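Local coordinates for RNA-binding protein RO60 (Deinococcus radiodurans, PDB 2NVO) that binds several small RNAs that accumulate during recovery from ultraviolet irradiation and contributes to the cell's resistance to that irradiation, at residues Arg364-Leu369 and Ile447-Gln452; Lys168-Ala173 and Ser217-Val222; Thr272-Asn277 and Gln296-Arg301; Thr45-Leu50 and His64-Thr69. One frame throughout, in Å; residues are numbered along the deposited sequence.

Contact 1 of 4, residues Arg364-Leu369 and Ile447-Gln452; sequences RHLLAL and ILWAAQ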
loop_
_atom_site.group_PDB
_atom_site.type_symbol
_atom_site.label_atom_id
_atom_site.label_comp_id
_atom_site.label_asym_id
_atom_site.label_seq_id
_atom_site.Cartn_x
_atom_site.Cartn_y
_atom_site.Cartn_z
ATOM N N ARG A 364 -9.190 2.701 -22.433
ATOM C CA ARG A 364 -8.576 1.886 -23.457
ATOM C C ARG A 364 -7.069 2.030 -23.325
ATOM O O ARG A 364 -6.535 3.122 -23.418
ATOM C CB ARG A 364 -9.061 2.305 -24.842
ATOM C CG ARG A 364 -10.593 2.227 -24.957
ATOM C CD ARG A 364 -11.072 2.843 -26.243
ATOM N NE ARG A 364 -10.292 2.340 -27.362
ATOM C CZ ARG A 364 -10.492 1.171 -27.966
ATOM N NH1 ARG A 364 -11.475 0.357 -27.577
ATOM N NH2 ARG A 364 -9.703 0.825 -28.977
ATOM N N HIS A 365 -6.403 0.913 -23.087
ATOM C CA HIS A 365 -4.978 0.919 -22.731
ATOM C C HIS A 365 -4.142 0.413 -23.880
ATOM O O HIS A 365 -4.564 -0.488 -24.600
ATOM C CB HIS A 365 -4.737 -0.003 -21.514
ATOM C CG HIS A 365 -5.137 0.599 -20.206
ATOM N ND1 HIS A 365 -4.265 0.726 -19.145
ATOM C CD2 HIS A 365 -6.317 1.120 -19.784
ATOM C CE1 HIS A 365 -4.884 1.301 -18.129
ATOM N NE2 HIS A 365 -6.132 1.547 -18.493
ATOM N N LEU A 366 -2.946 0.982 -24.041
ATOM C CA LEU A 366 -1.924 0.397 -24.888
ATOM C C LEU A 366 -0.718 0.193 -23.965
ATOM O O LEU A 366 -0.199 1.158 -23.410
ATOM C CB LEU A 366 -1.544 1.336 -26.028
ATOM C CG LEU A 366 -0.551 0.822 -27.064
ATOM C CD1 LEU A 366 -1.069 -0.396 -27.747
ATOM C CD2 LEU A 366 -0.200 1.898 -28.124
ATOM N N LEU A 367 -0.309 -1.055 -23.800
ATOM C CA LEU A 367 0.787 -1.399 -22.876
ATOM C C LEU A 367 1.998 -1.689 -23.740
ATOM O O LEU A 367 1.929 -2.511 -24.640
ATOM C CB LEU A 367 0.427 -2.626 -22.024
ATOM C CG LEU A 367 -0.140 -2.466 -20.607
ATOM C CD1 LEU A 367 -1.368 -1.574 -20.596
ATOM C CD2 LEU A 367 -0.437 -3.828 -19.971
ATOM N N ALA A 368 3.079 -0.959 -23.512
ATOM C CA ALA A 368 4.300 -1.143 -24.282
ATOM C C ALA A 368 5.355 -1.717 -23.317
ATOM O O ALA A 368 5.759 -1.053 -22.372
ATOM C CB ALA A 368 4.737 0.178 -24.839
ATOM N N LEU A 369 5.734 -2.962 -23.561
ATOM C CA LEU A 369 6.638 -3.710 -22.709
ATOM C C LEU A 369 8.053 -3.700 -23.266
ATOM O O LEU A 369 8.278 -3.993 -24.434
ATOM C CB LEU A 369 6.176 -5.167 -22.617
ATOM C CG LEU A 369 5.121 -5.559 -21.598
ATOM C CD1 LEU A 369 4.082 -4.458 -21.411
ATOM C CD2 LEU A 369 4.491 -6.905 -21.915
ATOM N N ILE A 447 3.282 6.190 -28.339
ATOM C CA ILE A 447 2.364 7.290 -28.598
ATOM C C ILE A 447 2.461 7.760 -30.043
ATOM O O ILE A 447 1.448 8.056 -30.680
ATOM C CB ILE A 447 2.622 8.457 -27.650
ATOM C CG1 ILE A 447 2.592 7.969 -26.203
ATOM C CG2 ILE A 447 1.587 9.578 -27.864
ATOM C CD1 ILE A 447 3.262 8.902 -25.254
ATOM N N LEU A 448 3.685 7.855 -30.549
ATOM C CA LEU A 448 3.893 8.161 -31.954
ATOM C C LEU A 448 3.252 7.062 -32.815
ATOM O O LEU A 448 2.551 7.348 -33.791
ATOM C CB LEU A 448 5.386 8.285 -32.254
ATOM C CG LEU A 448 6.205 9.361 -31.538
ATOM C CD1 LEU A 448 7.678 9.148 -31.828
ATOM C CD2 LEU A 448 5.791 10.793 -31.955
ATOM N N TRP A 449 3.478 5.804 -32.446
ATOM C CA TRP A 449 2.955 4.682 -33.207
ATOM C C TRP A 449 1.432 4.703 -33.276
ATOM O O TRP A 449 0.860 4.519 -34.344
ATOM C CB TRP A 449 3.419 3.355 -32.616
ATOM C CG TRP A 449 2.882 2.140 -33.338
ATOM C CD1 TRP A 449 3.411 1.547 -34.452
ATOM C CD2 TRP A 449 1.746 1.347 -32.963
ATOM N NE1 TRP A 449 2.668 0.448 -34.804
ATOM C CE2 TRP A 449 1.635 0.305 -33.917
ATOM C CE3 TRP A 449 0.794 1.431 -31.932
ATOM C CZ2 TRP A 449 0.615 -0.644 -33.873
ATOM C CZ3 TRP A 449 -0.223 0.477 -31.884
ATOM C CH2 TRP A 449 -0.299 -0.555 -32.846
ATOM N N ALA A 450 0.781 4.914 -32.137
ATOM C CA ALA A 450 -0.679 4.894 -32.091
ATOM C C ALA A 450 -1.275 5.994 -32.978
ATOM O O ALA A 450 -2.297 5.781 -33.636
ATOM C CB ALA A 450 -1.191 5.036 -30.659
ATOM N N ALA A 451 -0.647 7.163 -32.987
ATOM C CA ALA A 451 -1.144 8.276 -33.812
ATOM C C ALA A 451 -0.997 7.949 -35.294
ATOM O O ALA A 451 -1.920 8.166 -36.084
ATOM C CB ALA A 451 -0.419 9.559 -33.479
ATOM N N GLN A 452 0.164 7.409 -35.654
ATOM C CA GLN A 452 0.420 6.903 -36.994
ATOM C C GLN A 452 -0.621 5.865 -37.424
ATOM O O GLN A 452 -1.065 5.846 -38.576
ATOM C CB GLN A 452 1.821 6.292 -37.047
ATOM C CG GLN A 452 2.247 5.798 -38.418
ATOM C CD GLN A 452 3.749 5.556 -38.514
ATOM O OE1 GLN A 452 4.464 5.571 -37.508
ATOM N NE2 GLN A 452 4.233 5.336 -39.732
#
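In the von Willebrand factor A (VWFA)-like domain, a sheet of largely parallel strands is covered by helices, and here Leu-366 of the interior strand 364-369 packs against Trp-449 and Ala-450 of helix 445-452. The strand lies between strands 459-464 and 405-411 and runs on toward Ser-372, a ligand of the calcium ion, although this packing itself is remote from the metal. Leu-366 carries its CG anti to the backbone N (chi1 -176°), which sends one methyl out to the helix. That methyl, CD2, lies 4.0 Å from CE3 of Trp-449 and at a like distance from its CZ3. It meets the six-membered ring at the edge, near the indole plane, and not over a face; the two side chains cross at about a right angle. The indole also has an edge-to-face contact with Phe-415. Met-409 of strand 405-411 touches both Leu-366 and Trp-449, whereas Phe-460 of strand 459-464 touches Leu-366 and Ala-450, so residues of both flanking strands complete the apolar layer. No hydrogen bond joins the two segments, and the attachment rests on dispersion and exclusion of water. The backbones are nearest at Leu-366 and Ala-450, whose CA atoms are 8.6 Å apart. The same leucine methyl that borders the indole also reaches this alanine, with Leu-366 CD2 4.2 Å from Ala-450 CB.

Contact 2 of 4, residues Lys168-Ala173 and Ser217-Val222; sequences KLALWA and SPALRV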
loop_
_atom_site.group_PDB
_atom_site.type_symbol
_atom_site.label_atom_id
_atom_site.label_comp_id
_atom_site.label_asym_id
_atom_site.label_seq_id
_atom_site.Cartn_x
_atom_site.Cartn_y
_atom_site.Cartn_z
ATOM N N LYS A 168 -11.270 0.639 21.159
ATOM C CA LYS A 168 -10.198 1.264 20.392
ATOM C C LYS A 168 -9.081 1.735 21.318
ATOM O O LYS A 168 -7.897 1.651 20.976
ATOM C CB LYS A 168 -10.702 2.439 19.559
ATOM C CG LYS A 168 -9.557 3.283 19.010
ATOM C CD LYS A 168 -10.021 4.563 18.327
ATOM C CE LYS A 168 -10.231 4.365 16.836
ATOM N NZ LYS A 168 -10.256 5.671 16.116
ATOM N N LEU A 169 -9.452 2.231 22.493
ATOM C CA LEU A 169 -8.450 2.694 23.439
ATOM C C LEU A 169 -7.582 1.537 23.915
ATOM O O LEU A 169 -6.353 1.664 23.998
ATOM C CB LEU A 169 -9.095 3.402 24.631
ATOM C CG LEU A 169 -9.611 4.820 24.382
ATOM C CD1 LEU A 169 -9.995 5.472 25.709
ATOM C CD2 LEU A 169 -8.578 5.672 23.637
ATOM N N ALA A 170 -8.230 0.415 24.233
ATOM C CA ALA A 170 -7.535 -0.762 24.744
ATOM C C ALA A 170 -6.574 -1.280 23.688
ATOM O O ALA A 170 -5.458 -1.705 23.999
ATOM C CB ALA A 170 -8.531 -1.847 25.136
ATOM N N LEU A 171 -7.027 -1.232 22.439
ATOM C CA LEU A 171 -6.227 -1.641 21.296
ATOM C C LEU A 171 -4.979 -0.776 21.184
ATOM O O LEU A 171 -3.869 -1.289 21.012
ATOM C CB LEU A 171 -7.055 -1.543 20.011
ATOM C CG LEU A 171 -6.312 -1.829 18.701
ATOM C CD1 LEU A 171 -5.885 -3.288 18.634
ATOM C CD2 LEU A 171 -7.159 -1.454 17.484
ATOM N N TRP A 172 -5.166 0.538 21.283
ATOM C CA TRP A 172 -4.044 1.475 21.246
ATOM C C TRP A 172 -3.104 1.194 22.406
ATOM O O TRP A 172 -1.887 1.314 22.264
ATOM C CB TRP A 172 -4.527 2.926 21.321
ATOM C CG TRP A 172 -5.168 3.436 20.055
ATOM C CD1 TRP A 172 -5.734 2.689 19.058
ATOM C CD2 TRP A 172 -5.333 4.806 19.670
ATOM N NE1 TRP A 172 -6.226 3.509 18.072
ATOM C CE2 TRP A 172 -5.998 4.815 18.427
ATOM C CE3 TRP A 172 -4.986 6.029 20.260
ATOM C CZ2 TRP A 172 -6.322 5.996 17.760
ATOM C CZ3 TRP A 172 -5.316 7.204 19.600
ATOM C CH2 TRP A 172 -5.966 7.179 18.360
ATOM N N ALA A 173 -3.667 0.800 23.547
ATOM C CA ALA A 173 -2.867 0.569 24.752
ATOM C C ALA A 173 -1.896 -0.603 24.607
ATOM O O ALA A 173 -0.862 -0.642 25.277
ATOM C CB ALA A 173 -3.764 0.362 25.967
ATOM N N SER A 217 -15.114 -4.657 31.327
ATOM C CA SER A 217 -15.527 -4.213 29.994
ATOM C C SER A 217 -14.798 -4.972 28.901
ATOM O O SER A 217 -14.627 -4.447 27.799
ATOM C CB SER A 217 -15.238 -2.718 29.814
ATOM O OG SER A 217 -15.321 -1.993 31.036
ATOM N N PRO A 218 -14.434 -6.239 29.187
ATOM C CA PRO A 218 -13.340 -7.054 28.639
ATOM C C PRO A 218 -12.284 -6.318 27.805
ATOM O O PRO A 218 -11.499 -6.969 27.101
ATOM C CB PRO A 218 -14.093 -8.092 27.794
ATOM C CG PRO A 218 -15.368 -8.344 28.656
ATOM C CD PRO A 218 -15.540 -7.127 29.582
ATOM N N ALA A 219 -12.244 -4.992 27.909
ATOM C CA ALA A 219 -11.218 -4.181 27.274
ATOM C C ALA A 219 -9.973 -4.364 28.121
ATOM O O ALA A 219 -8.866 -4.469 27.601
ATOM C CB ALA A 219 -11.641 -2.730 27.261
ATOM N N LEU A 220 -10.174 -4.430 29.434
ATOM C CA LEU A 220 -9.087 -4.715 30.353
ATOM C C LEU A 220 -8.628 -6.141 30.154
ATOM O O LEU A 220 -7.472 -6.476 30.409
ATOM C CB LEU A 220 -9.542 -4.538 31.794
ATOM C CG LEU A 220 -10.155 -3.191 32.143
ATOM C CD1 LEU A 220 -10.268 -3.062 33.647
ATOM C CD2 LEU A 220 -9.328 -2.051 31.563
ATOM N N ARG A 221 -9.560 -6.980 29.719
ATOM C CA ARG A 221 -9.274 -8.379 29.476
ATOM C C ARG A 221 -8.152 -8.482 28.455
ATOM O O ARG A 221 -7.132 -9.121 28.711
ATOM C CB ARG A 221 -10.529 -9.098 28.980
ATOM C CG ARG A 221 -10.541 -10.592 29.252
ATOM C CD ARG A 221 -11.923 -11.180 29.004
ATOM N NE ARG A 221 -12.947 -10.501 29.797
ATOM C CZ ARG A 221 -13.466 -10.983 30.924
ATOM N NH1 ARG A 221 -13.068 -12.159 31.397
ATOM N NH2 ARG A 221 -14.390 -10.289 31.575
ATOM N N VAL A 222 -8.328 -7.832 27.308
ATOM C CA VAL A 222 -7.290 -7.847 26.281
ATOM C C VAL A 222 -5.994 -7.258 26.831
ATOM O O VAL A 222 -4.903 -7.705 26.483
ATOM C CB VAL A 222 -7.712 -7.110 24.986
ATOM C CG1 VAL A 222 -9.118 -7.516 24.585
ATOM C CG2 VAL A 222 -7.617 -5.607 25.156
#
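Ala-170 of helix 166-175 meets Ala-219 and Val-222 at the start of helix 219-229, a close helix-helix contact of the HEAT-like TROVE horseshoe. The methyl of Ala-170 does all the touching from its side. Its CB is 3.9 Å from Ala-219 CB and equally far from Val-222 CG2, and these two partners lie at about a right angle to one another around it. Ala-219 also offers a polar atom: its carbonyl O lies 3.6 Å from Ala-170 CB, a van der Waals contact. With such small side chains the backbones come very near, the CA atoms of Ala-170 and Ala-219 being 5.6 Å apart. Ala-219 and Val-222 are three residues apart and therefore offer neighbouring positions on one side of their helix. In Val-222, CG1 is turned anti to the carbonyl carbon (chi1 -46°), which leaves CG2 as the branch that meets Ala-170. Beyond this first shell, helix 198-209 supports the first helix, since Leu-169 packs on Val-203 and Leu-204 while Ala-173 packs on Met-207. The segments fall in a region that probably binds RNA, as in relatives. Farther along the first helix and away from the contact, Lys-168 NZ is hydrogen-bonded to the main-chain O of Arg-131.

Contact 3 of 4, residues Thr272-Asn277 and Gln296-Arg301; sequences TWLLRN and QAVIER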
loop_
_atom_site.group_PDB
_atom_site.type_symbol
_atom_site.label_atom_id
_atom_site.label_comp_id
_atom_site.label_asym_id
_atom_site.label_seq_id
_atom_site.Cartn_x
_atom_site.Cartn_y
_atom_site.Cartn_z
ATOM N N THR A 272 -5.470 -12.207 4.024
ATOM C CA THR A 272 -4.282 -11.381 3.864
ATOM C C THR A 272 -3.166 -11.862 4.785
ATOM O O THR A 272 -2.041 -12.094 4.338
ATOM C CB THR A 272 -4.596 -9.911 4.144
ATOM O OG1 THR A 272 -5.763 -9.530 3.401
ATOM C CG2 THR A 272 -3.421 -9.033 3.735
ATOM N N TRP A 273 -3.496 -12.034 6.064
ATOM C CA TRP A 273 -2.567 -12.572 7.051
ATOM C C TRP A 273 -2.012 -13.900 6.578
ATOM O O TRP A 273 -0.797 -14.140 6.607
ATOM C CB TRP A 273 -3.266 -12.776 8.407
ATOM C CG TRP A 273 -2.332 -13.246 9.497
ATOM C CD1 TRP A 273 -1.650 -12.455 10.385
ATOM C CD2 TRP A 273 -1.957 -14.600 9.806
ATOM N NE1 TRP A 273 -0.884 -13.233 11.223
ATOM C CE2 TRP A 273 -1.056 -14.549 10.890
ATOM C CE3 TRP A 273 -2.307 -15.847 9.277
ATOM C CZ2 TRP A 273 -0.492 -15.697 11.447
ATOM C CZ3 TRP A 273 -1.745 -16.985 9.832
ATOM C CH2 TRP A 273 -0.847 -16.902 10.905
ATOM N N LEU A 274 -2.923 -14.773 6.152
ATOM C CA LEU A 274 -2.558 -16.109 5.710
ATOM C C LEU A 274 -1.559 -16.056 4.556
ATOM O O LEU A 274 -0.588 -16.818 4.517
ATOM C CB LEU A 274 -3.811 -16.888 5.299
ATOM C CG LEU A 274 -3.508 -18.344 4.960
ATOM C CD1 LEU A 274 -2.769 -18.990 6.116
ATOM C CD2 LEU A 274 -4.770 -19.129 4.611
ATOM N N LEU A 275 -1.810 -15.155 3.611
ATOM C CA LEU A 275 -0.937 -15.024 2.448
ATOM C C LEU A 275 0.502 -14.685 2.841
ATOM O O LEU A 275 1.451 -15.294 2.336
ATOM C CB LEU A 275 -1.498 -13.993 1.474
ATOM C CG LEU A 275 -2.693 -14.527 0.692
ATOM C CD1 LEU A 275 -3.411 -13.403 -0.054
ATOM C CD2 LEU A 275 -2.232 -15.607 -0.248
ATOM N N ARG A 276 0.672 -13.746 3.761
ATOM C CA ARG A 276 2.026 -13.376 4.169
ATOM C C ARG A 276 2.629 -14.280 5.234
ATOM O O ARG A 276 3.757 -14.056 5.657
ATOM C CB ARG A 276 2.110 -11.908 4.594
ATOM C CG ARG A 276 1.222 -11.515 5.746
ATOM C CD ARG A 276 1.623 -10.139 6.289
ATOM N NE ARG A 276 0.452 -9.389 6.742
ATOM C CZ ARG A 276 -0.005 -9.383 7.992
ATOM N NH1 ARG A 276 0.621 -10.076 8.941
ATOM N NH2 ARG A 276 -1.089 -8.673 8.297
ATOM N N ASN A 277 1.902 -15.319 5.649
ATOM C CA ASN A 277 2.378 -16.153 6.745
ATOM C C ASN A 277 2.621 -17.623 6.412
ATOM O O ASN A 277 2.963 -18.415 7.296
ATOM C CB ASN A 277 1.478 -15.993 7.980
ATOM C CG ASN A 277 1.790 -14.731 8.769
ATOM O OD1 ASN A 277 2.770 -14.683 9.501
ATOM N ND2 ASN A 277 0.953 -13.713 8.633
ATOM N N GLN A 296 -4.952 -29.055 3.309
ATOM C CA GLN A 296 -6.216 -28.885 2.602
ATOM C C GLN A 296 -6.956 -27.665 3.104
ATOM O O GLN A 296 -7.564 -26.925 2.331
ATOM C CB GLN A 296 -7.128 -30.123 2.712
ATOM C CG GLN A 296 -8.281 -30.069 1.698
ATOM C CD GLN A 296 -7.794 -29.980 0.257
ATOM O OE1 GLN A 296 -8.376 -29.266 -0.565
ATOM N NE2 GLN A 296 -6.712 -30.688 -0.051
ATOM N N ALA A 297 -6.903 -27.447 4.407
ATOM C CA ALA A 297 -7.603 -26.314 4.988
ATOM C C ALA A 297 -6.990 -25.009 4.477
ATOM O O ALA A 297 -7.699 -24.039 4.217
ATOM C CB ALA A 297 -7.544 -26.374 6.512
ATOM N N VAL A 298 -5.666 -24.981 4.340
ATOM C CA VAL A 298 -5.039 -23.776 3.764
ATOM C C VAL A 298 -5.475 -23.595 2.306
ATOM O O VAL A 298 -5.917 -22.520 1.918
ATOM C CB VAL A 298 -3.500 -23.807 3.909
ATOM C CG1 VAL A 298 -2.832 -22.690 3.069
ATOM C CG2 VAL A 298 -3.114 -23.654 5.378
ATOM N N ILE A 299 -5.385 -24.654 1.509
ATOM C CA ILE A 299 -5.821 -24.585 0.115
ATOM C C ILE A 299 -7.237 -24.033 -0.024
ATOM O O ILE A 299 -7.487 -23.173 -0.861
ATOM C CB ILE A 299 -5.690 -25.938 -0.593
ATOM C CG1 ILE A 299 -4.204 -26.291 -0.742
ATOM C CG2 ILE A 299 -6.375 -25.924 -1.977
ATOM C CD1 ILE A 299 -3.973 -27.745 -1.125
ATOM N N GLU A 300 -8.161 -24.522 0.803
ATOM C CA GLU A 300 -9.548 -24.056 0.738
ATOM C C GLU A 300 -9.690 -22.562 1.042
ATOM O O GLU A 300 -10.493 -21.866 0.428
ATOM C CB GLU A 300 -10.453 -24.882 1.672
ATOM C CG GLU A 300 -10.548 -26.352 1.285
ATOM C CD GLU A 300 -11.043 -26.558 -0.142
ATOM O OE1 GLU A 300 -11.839 -25.724 -0.622
ATOM O OE2 GLU A 300 -10.640 -27.549 -0.791
ATOM N N ARG A 301 -8.929 -22.066 1.997
ATOM C CA ARG A 301 -8.980 -20.640 2.288
ATOM C C ARG A 301 -8.368 -19.797 1.158
ATOM O O ARG A 301 -8.879 -18.740 0.827
ATOM C CB ARG A 301 -8.283 -20.349 3.614
ATOM C CG ARG A 301 -8.869 -21.143 4.769
ATOM C CD ARG A 301 -8.045 -20.970 6.014
ATOM N NE ARG A 301 -7.953 -19.557 6.359
ATOM C CZ ARG A 301 -7.508 -19.108 7.525
ATOM N NH1 ARG A 301 -7.128 -19.966 8.464
ATOM N NH2 ARG A 301 -7.450 -17.807 7.751
#
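Leu-274 joins helix 271-283 to Val-298 and Arg-301 of helix 292-302, a helix-on-helix packing within the HEAT-like TROVE domain. Just before it in sequence, Trp-273 faces another neighbour and packs on Tyr-262, Ala-265 and Met-266 of helix 259-266. Leu-274 itself points at helix 292-302, its CG anti to the backbone N (chi1 -174°), and the methyl CD2 makes the contact. Leu-274 CD2 is 4.3 Å from Val-298 CG1 and 3.7 Å from Arg-301 NE. The arginine chain bends at chi3 (57°) and curls around this methyl, bringing Arg-301 CB to 3.9 Å from Leu-274 CD2. The guanidinium thus presents a face to the leucine, with CD2 3.6 Å above its plane and displaced toward the rim. Its two terminal nitrogens reach main-chain oxygens: NH1 is hydrogen-bonded to Met-266 O, and NH2 makes a weak bond to Asn-269 O. These bonds probably help to fix the rotation of the guanidinium, keeping that face turned to CD2, and link the arginine to the chain leading into the first helix. Farther on, the guanidinium of Arg-276 lies over Trp-273 CA. Asn-277, buried, closes the segment: its OD1 is hydrogen-bonded to Asn-280 ND2, while its own ND2, 3.0 Å above one face of the Trp-273 ring and offset toward the rim, donates a fairly straight bond (161°) to Trp-273 O at 2.7 Å.

Contact 4 of 4, residues Thr45-Leu50 and His64-Thr69; sequences TRFLVL and HTVQAT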
loop_
_atom_site.group_PDB
_atom_site.type_symbol
_atom_site.label_atom_id
_atom_site.label_comp_id
_atom_site.label_asym_id
_atom_site.label_seq_id
_atom_site.Cartn_x
_atom_site.Cartn_y
_atom_site.Cartn_z
ATOM N N THR A 45 -4.344 17.605 -4.266
ATOM C CA THR A 45 -4.796 16.217 -4.263
ATOM C C THR A 45 -3.657 15.305 -4.730
ATOM O O THR A 45 -3.427 14.232 -4.162
ATOM C CB THR A 45 -6.050 15.999 -5.154
ATOM O OG1 THR A 45 -7.202 16.570 -4.519
ATOM C CG2 THR A 45 -6.309 14.520 -5.356
ATOM N N ARG A 46 -2.934 15.742 -5.752
ATOM C CA ARG A 46 -1.821 14.939 -6.247
ATOM C C ARG A 46 -0.767 14.742 -5.168
ATOM O O ARG A 46 -0.241 13.655 -4.995
ATOM C CB ARG A 46 -1.187 15.548 -7.493
ATOM C CG ARG A 46 -0.088 14.658 -8.082
ATOM C CD ARG A 46 0.306 15.096 -9.489
ATOM N NE ARG A 46 -0.750 14.794 -10.448
ATOM C CZ ARG A 46 -0.603 14.835 -11.769
ATOM N NH1 ARG A 46 0.567 15.174 -12.297
ATOM N NH2 ARG A 46 -1.630 14.535 -12.564
ATOM N N PHE A 47 -0.459 15.810 -4.443
ATOM C CA PHE A 47 0.497 15.721 -3.357
ATOM C C PHE A 47 -0.000 14.776 -2.259
ATOM O O PHE A 47 0.773 14.014 -1.675
ATOM C CB PHE A 47 0.778 17.112 -2.789
ATOM C CG PHE A 47 1.590 17.095 -1.534
ATOM C CD1 PHE A 47 2.976 17.152 -1.588
ATOM C CD2 PHE A 47 0.970 17.023 -0.299
ATOM C CE1 PHE A 47 3.732 17.125 -0.418
ATOM C CE2 PHE A 47 1.722 16.995 0.868
ATOM C CZ PHE A 47 3.097 17.053 0.801
ATOM N N LEU A 48 -1.292 14.834 -1.974
ATOM C CA LEU A 48 -1.893 13.976 -0.954
ATOM C C LEU A 48 -1.859 12.490 -1.303
ATOM O O LEU A 48 -1.692 11.650 -0.430
ATOM C CB LEU A 48 -3.335 14.399 -0.696
ATOM C CG LEU A 48 -3.484 15.739 0.015
ATOM C CD1 LEU A 48 -4.936 16.191 -0.005
ATOM C CD2 LEU A 48 -2.974 15.606 1.448
ATOM N N VAL A 49 -2.016 12.165 -2.580
ATOM C CA VAL A 49 -2.007 10.766 -3.000
ATOM C C VAL A 49 -0.601 10.221 -3.199
ATOM O O VAL A 49 -0.272 9.146 -2.711
ATOM C CB VAL A 49 -2.798 10.552 -4.313
ATOM C CG1 VAL A 49 -2.562 9.136 -4.864
ATOM C CG2 VAL A 49 -4.266 10.810 -4.089
ATOM N N LEU A 50 0.219 10.953 -3.940
ATOM C CA LEU A 50 1.553 10.477 -4.286
ATOM C C LEU A 50 2.556 10.736 -3.174
ATOM O O LEU A 50 3.508 9.991 -3.021
ATOM C CB LEU A 50 2.044 11.139 -5.573
ATOM C CG LEU A 50 1.172 10.891 -6.803
ATOM C CD1 LEU A 50 1.799 11.515 -8.042
ATOM C CD2 LEU A 50 0.954 9.410 -6.987
ATOM N N HIS A 64 12.019 8.382 0.675
ATOM C CA HIS A 64 10.987 9.357 0.327
ATOM C C HIS A 64 9.842 9.496 1.325
ATOM O O HIS A 64 8.703 9.095 1.077
ATOM C CB HIS A 64 10.544 9.227 -1.137
ATOM C CG HIS A 64 11.565 9.756 -2.096
ATOM N ND1 HIS A 64 11.489 11.015 -2.653
ATOM C CD2 HIS A 64 12.730 9.218 -2.546
ATOM C CE1 HIS A 64 12.541 11.219 -3.426
ATOM N NE2 HIS A 64 13.309 10.145 -3.379
ATOM N N THR A 65 10.200 10.065 2.470
ATOM C CA THR A 65 9.238 10.544 3.441
ATOM C C THR A 65 8.657 11.837 2.905
ATOM O O THR A 65 9.368 12.662 2.323
ATOM C CB THR A 65 9.918 10.838 4.779
ATOM O OG1 THR A 65 10.523 9.640 5.271
ATOM C CG2 THR A 65 8.902 11.340 5.793
ATOM N N VAL A 66 7.361 12.013 3.083
ATOM C CA VAL A 66 6.721 13.206 2.576
ATOM C C VAL A 66 7.276 14.431 3.302
ATOM O O VAL A 66 7.447 14.439 4.521
ATOM C CB VAL A 66 5.193 13.142 2.732
ATOM C CG1 VAL A 66 4.817 13.173 4.206
ATOM C CG2 VAL A 66 4.530 14.285 1.966
ATOM N N GLN A 67 7.596 15.454 2.526
ATOM C CA GLN A 67 7.965 16.740 3.068
ATOM C C GLN A 67 7.081 17.759 2.387
ATOM O O GLN A 67 6.766 17.608 1.208
ATOM C CB GLN A 67 9.425 17.040 2.766
ATOM C CG GLN A 67 10.407 16.210 3.572
ATOM C CD GLN A 67 11.812 16.743 3.456
ATOM O OE1 GLN A 67 12.677 16.116 2.847
ATOM N NE2 GLN A 67 12.047 17.925 4.027
ATOM N N ALA A 68 6.662 18.783 3.123
ATOM C CA ALA A 68 5.857 19.853 2.535
ATOM C C ALA A 68 6.709 20.729 1.620
ATOM O O ALA A 68 7.796 21.144 1.991
ATOM C CB ALA A 68 5.211 20.688 3.630
ATOM N N THR A 69 6.226 20.999 0.416
ATOM C CA THR A 69 6.942 21.889 -0.483
ATOM C C THR A 69 6.408 23.309 -0.336
ATOM O O THR A 69 5.432 23.542 0.372
ATOM C CB THR A 69 6.813 21.453 -1.954
ATOM O OG1 THR A 69 5.432 21.458 -2.334
ATOM C CG2 THR A 69 7.402 20.061 -2.158
#
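Two first torsions bring Phe-47 and Val-66 together: Phe-47 sets CG anti to the backbone N (chi1 171°), which directs the ring toward the 64-69 chain, and Val-66 (chi1 67°) turns CG2 toward it. The side chains cross at about a right angle, and Phe-47 CZ comes to 3.3 Å from Val-66 CG2, a tight apolar contact. The ring meets the extended chain that leads into helix 70-78, close to the N-terminal end of the TROVE domain. The rim of the ring beside CZ faces the backbone there, with Phe-47 CE1 3.5 Å from the carbonyl O of Gln-67, which lies near the ring plane. Phe-47 CZ is also 4.3 Å from Ala-68 CA. Helix 100-112 supports this cluster, as Phe-47 packs on Val-105 and Ala-68 on Leu-108. Thr-69, the N-cap residue of helix 70-78, is fixed through OG1 to Asp-53 OD2. On the same N-terminal helix, Arg-46 NH2 is hydrogen-bonded to the main-chain oxygens of Val-534 and Arg-510, tying it to the VWFA-like domain. No hydrogen bond crosses between the segments, so one ring joins them by dispersion, probably aided by a weak electrostatic attraction between its electropositive C-H edge and the carbonyl oxygen.

From the N terminus, contact 4 comes first and closes a short loop between helix 40-50 and the approach to helix 70-78; strand 56-59, inside that loop, adds an edge strand to the VWFA-like sheet. Contact 2 then brings together helices of the TROVE horseshoe across 43 intervening residues, and contact 3 closes a shorter loop of 18 residues farther along it. Contact 1 comes last, joining a strand and a helix inside the VWFA-like domain that completes the ring. All four follow in series, without nesting or crossing. Contacts 1 and 2 lie on opposite sides of the chain's centre, their centres 55 Å apart.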